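Local atomic coordinates of UPF0311 protein RPA1785 (Rhodopseudomonas palustris, PDB entry 3C5O), a protein that is of unknown function but folds as an antiparallel beta-barrel of the UPF0311 (DUF3237) family and assembles with further copies of itself. Residues Trp130-Ser139 / Val147-Leu155. Numbering follows the deposited sequence.
Sequences WLMQYLFVGS and VVIDVHQVL
F136 and V151 pack together on one face of a beta hairpin, strands 136-142 and 146-154, the last two of an eight-stranded antiparallel barrel. Five backbone bonds lace the strands, beginning with V154 N to L135 O at 2.8 Å and then in reciprocal pairs at V137/H152 and S139/D150. The buried middle is tightly packed on both faces. With CG beside the backbone N (chi1 -61°), the F136 ring leans obliquely against the partner strand, CD1 3.6 Å from Q153 CA and 3.8 Å from V151 CG1; a flat apolar ring suits this buried place, and F121 meets it edge-to-face. G138, having no side chain, lets I149 CG2 come to 3.7 Å from its CA. On the other face V137 CG2 meets V154 CG2 at 3.7 Å, compact branched side chains meshing where V137 also packs on V137 of the second subunit. The looser side is the partly exposed S139/D150 end, where the hydroxyl and carboxylate make no bond to each other and D150 OD1 is hydrogen-bonded to T14 OG1. At the far end, Q153 has CG anti to the backbone N (chi1 -171°) and an extended chain beyond, a reach that brings its amide to Y134, whose ring also meets Y114 of the second subunit edge-to-face. The Q153 amide stands 67° from the Y134 ring plane, and its OE1 sits over the centre of one face, 3.3 Å from Y134 CE2.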
loop_
_atom_site.group_PDB
_atom_site.type_symbol
_atom_site.label_atom_id
_atom_site.label_comp_id
_atom_site.label_asym_id
_atom_site.label_seq_id
_atom_site.Cartn_x
_atom_site.Cartn_y
_atom_site.Cartn_z
ATOM N N TRP B 130 6.654 -14.340 -17.094
ATOM C CA TRP B 130 5.610 -15.138 -16.441
ATOM C C TRP B 130 5.471 -14.849 -14.940
ATOM O O TRP B 130 4.422 -15.100 -14.369
ATOM C CB TRP B 130 5.817 -16.646 -16.681
ATOM C CG TRP B 130 7.092 -17.232 -16.069
ATOM C CD1 TRP B 130 8.365 -17.121 -16.567
ATOM C CD2 TRP B 130 7.203 -18.017 -14.870
ATOM N NE1 TRP B 130 9.252 -17.779 -15.750
ATOM C CE2 TRP B 130 8.570 -18.332 -14.701
ATOM C CE3 TRP B 130 6.283 -18.494 -13.930
ATOM C CZ2 TRP B 130 9.040 -19.095 -13.634
ATOM C CZ3 TRP B 130 6.760 -19.254 -12.857
ATOM C CH2 TRP B 130 8.123 -19.547 -12.724
ATOM N N LEU B 131 6.533 -14.337 -14.309
ATOM C CA LEU B 131 6.516 -14.054 -12.871
ATOM C C LEU B 131 5.492 -12.971 -12.479
ATOM O O LEU B 131 5.047 -12.914 -11.331
ATOM C CB LEU B 131 7.917 -13.695 -12.349
ATOM C CG LEU B 131 8.973 -14.815 -12.366
ATOM C CD1 LEU B 131 10.253 -14.316 -11.737
ATOM C CD2 LEU B 131 8.500 -16.058 -11.633
HETATM N N MSE B 132 5.085 -12.149 -13.441
HETATM C CA MSE B 132 4.088 -11.134 -13.177
HETATM C C MSE B 132 2.747 -11.446 -13.799
HETATM O O MSE B 132 1.848 -10.604 -13.766
HETATM C CB MSE B 132 4.561 -9.787 -13.697
HETATM C CG MSE B 132 6.044 -9.694 -13.746
HETATM SE SE MSE B 132 6.523 -8.413 -15.048
HETATM C CE MSE B 132 6.542 -6.913 -13.844
ATOM N N GLN B 133 2.603 -12.647 -14.343
ATOM C CA GLN B 133 1.353 -13.072 -14.964
ATOM C C GLN B 133 0.534 -14.086 -14.136
ATOM O O GLN B 133 -0.540 -14.527 -14.563
ATOM C CB GLN B 133 1.638 -13.656 -16.352
ATOM C CG GLN B 133 2.417 -12.739 -17.288
ATOM C CD GLN B 133 2.684 -13.393 -18.653
ATOM O OE1 GLN B 133 2.293 -14.543 -18.911
ATOM N NE2 GLN B 133 3.355 -12.661 -19.525
ATOM N N TYR B 134 1.048 -14.461 -12.970
ATOM C CA TYR B 134 0.405 -15.427 -12.078
ATOM C C TYR B 134 0.423 -14.892 -10.650
ATOM O O TYR B 134 1.238 -14.045 -10.313
ATOM C CB TYR B 134 1.137 -16.776 -12.115
ATOM C CG TYR B 134 1.073 -17.498 -13.450
ATOM C CD1 TYR B 134 0.041 -18.403 -13.729
ATOM C CD2 TYR B 134 2.044 -17.293 -14.419
ATOM C CE1 TYR B 134 -0.022 -19.080 -14.947
ATOM C CE2 TYR B 134 1.985 -17.952 -15.658
ATOM C CZ TYR B 134 0.948 -18.845 -15.914
ATOM O OH TYR B 134 0.894 -19.515 -17.121
ATOM N N LEU B 135 -0.474 -15.393 -9.815
ATOM C CA LEU B 135 -0.350 -15.200 -8.381
ATOM C C LEU B 135 0.528 -16.316 -7.835
ATOM O O LEU B 135 0.539 -17.435 -8.378
ATOM C CB LEU B 135 -1.723 -15.287 -7.745
ATOM C CG LEU B 135 -2.052 -14.660 -6.405
ATOM C CD1 LEU B 135 -2.344 -13.221 -6.640
ATOM C CD2 LEU B 135 -3.283 -15.346 -5.851
ATOM N N PHE B 136 1.251 -16.033 -6.756
ATOM C CA PHE B 136 2.094 -17.042 -6.139
ATOM C C PHE B 136 1.817 -17.066 -4.654
ATOM O O PHE B 136 1.407 -16.056 -4.057
ATOM C CB PHE B 136 3.580 -16.762 -6.386
ATOM C CG PHE B 136 3.976 -16.761 -7.838
ATOM C CD1 PHE B 136 4.555 -17.877 -8.417
ATOM C CD2 PHE B 136 3.816 -15.617 -8.618
ATOM C CE1 PHE B 136 4.924 -17.880 -9.771
ATOM C CE2 PHE B 136 4.190 -15.607 -9.963
ATOM C CZ PHE B 136 4.746 -16.745 -10.542
ATOM N N VAL B 137 2.021 -18.228 -4.047
ATOM C CA VAL B 137 1.905 -18.349 -2.592
ATOM C C VAL B 137 3.213 -18.938 -2.076
ATOM O O VAL B 137 3.753 -19.865 -2.653
ATOM C CB VAL B 137 0.715 -19.248 -2.187
ATOM C CG1 VAL B 137 0.619 -19.406 -0.667
ATOM C CG2 VAL B 137 -0.583 -18.670 -2.703
ATOM N N GLY B 138 3.730 -18.391 -0.985
ATOM C CA GLY B 138 4.934 -18.937 -0.369
ATOM C C GLY B 138 4.657 -19.669 0.927
ATOM O O GLY B 138 3.912 -19.173 1.757
ATOM N N SER B 139 5.251 -20.842 1.106
ATOM C CA SER B 139 5.206 -21.528 2.401
ATOM C C SER B 139 6.636 -21.468 2.907
ATOM O O SER B 139 7.565 -21.917 2.203
ATOM C CB SER B 139 4.737 -22.968 2.251
ATOM O OG SER B 139 4.669 -23.629 3.503
ATOM N N VAL B 147 15.647 -17.335 6.141
ATOM C CA VAL B 147 14.253 -17.677 5.878
ATOM C C VAL B 147 14.194 -18.401 4.522
ATOM O O VAL B 147 14.804 -17.947 3.557
ATOM C CB VAL B 147 13.359 -16.411 5.864
ATOM C CG1 VAL B 147 11.971 -16.750 5.360
ATOM C CG2 VAL B 147 13.278 -15.767 7.288
ATOM N N VAL B 148 13.491 -19.540 4.477
ATOM C CA VAL B 148 13.384 -20.404 3.303
ATOM C C VAL B 148 11.938 -20.419 2.827
ATOM O O VAL B 148 11.077 -20.965 3.501
ATOM C CB VAL B 148 13.797 -21.851 3.632
ATOM C CG1 VAL B 148 13.661 -22.777 2.404
ATOM C CG2 VAL B 148 15.216 -21.906 4.161
ATOM N N ILE B 149 11.678 -19.839 1.655
ATOM C CA ILE B 149 10.322 -19.714 1.133
ATOM C C ILE B 149 10.207 -20.640 -0.046
ATOM O O ILE B 149 10.897 -20.456 -1.044
ATOM C CB ILE B 149 10.011 -18.311 0.499
ATOM C CG1 ILE B 149 10.910 -17.145 1.019
ATOM C CG2 ILE B 149 8.472 -18.061 0.404
ATOM C CD1 ILE B 149 10.616 -16.624 2.320
ATOM N N ASP B 150 9.309 -21.602 0.050
ATOM C CA ASP B 150 8.972 -22.451 -1.072
ATOM C C ASP B 150 7.837 -21.791 -1.805
ATOM O O ASP B 150 6.749 -21.620 -1.249
ATOM C CB ASP B 150 8.555 -23.823 -0.576
ATOM C CG ASP B 150 9.692 -24.558 0.069
ATOM O OD1 ASP B 150 10.775 -24.649 -0.551
ATOM O OD2 ASP B 150 9.506 -25.053 1.198
ATOM N N VAL B 151 8.098 -21.416 -3.048
ATOM C CA VAL B 151 7.171 -20.600 -3.840
ATOM C C VAL B 151 6.339 -21.506 -4.749
ATOM O O VAL B 151 6.874 -22.348 -5.466
ATOM C CB VAL B 151 7.925 -19.510 -4.685
ATOM C CG1 VAL B 151 6.948 -18.673 -5.520
ATOM C CG2 VAL B 151 8.768 -18.572 -3.779
ATOM N N HIS B 152 5.029 -21.316 -4.710
ATOM C CA HIS B 152 4.111 -22.100 -5.491
ATOM C C HIS B 152 3.349 -21.194 -6.430
ATOM O O HIS B 152 2.850 -20.159 -6.009
ATOM C CB HIS B 152 3.142 -22.818 -4.558
ATOM C CG HIS B 152 3.829 -23.677 -3.550
ATOM N ND1 HIS B 152 4.090 -25.006 -3.767
ATOM C CD2 HIS B 152 4.352 -23.386 -2.337
ATOM C CE1 HIS B 152 4.715 -25.513 -2.723
ATOM N NE2 HIS B 152 4.894 -24.549 -1.841
ATOM N N GLN B 153 3.260 -21.591 -7.691
ATOM C CA GLN B 153 2.501 -20.868 -8.696
ATOM C C GLN B 153 1.032 -21.233 -8.541
ATOM O O GLN B 153 0.704 -22.425 -8.511
ATOM C CB GLN B 153 2.984 -21.303 -10.074
ATOM C CG GLN B 153 2.446 -20.492 -11.217
ATOM C CD GLN B 153 2.793 -21.085 -12.576
ATOM O OE1 GLN B 153 2.735 -20.401 -13.600
ATOM N NE2 GLN B 153 3.126 -22.366 -12.596
ATOM N N VAL B 154 0.150 -20.231 -8.431
ATOM C CA VAL B 154 -1.293 -20.503 -8.395
ATOM C C VAL B 154 -1.824 -20.648 -9.812
ATOM O O VAL B 154 -1.715 -19.733 -10.649
ATOM C CB VAL B 154 -2.121 -19.437 -7.663
ATOM C CG1 VAL B 154 -3.634 -19.736 -7.808
ATOM C CG2 VAL B 154 -1.725 -19.353 -6.185
ATOM N N LEU B 155 -2.411 -21.806 -10.070
ATOM C CA LEU B 155 -2.980 -22.082 -11.356
ATOM C C LEU B 155 -4.465 -21.776 -11.317
ATOM O O LEU B 155 -5.066 -21.602 -12.384
ATOM C CB LEU B 155 -2.723 -23.538 -11.752
ATOM C CG LEU B 155 -1.289 -24.078 -11.707
ATOM C CD1 LEU B 155 -1.315 -25.582 -11.985
ATOM C CD2 LEU B 155 -0.362 -23.362 -12.677
#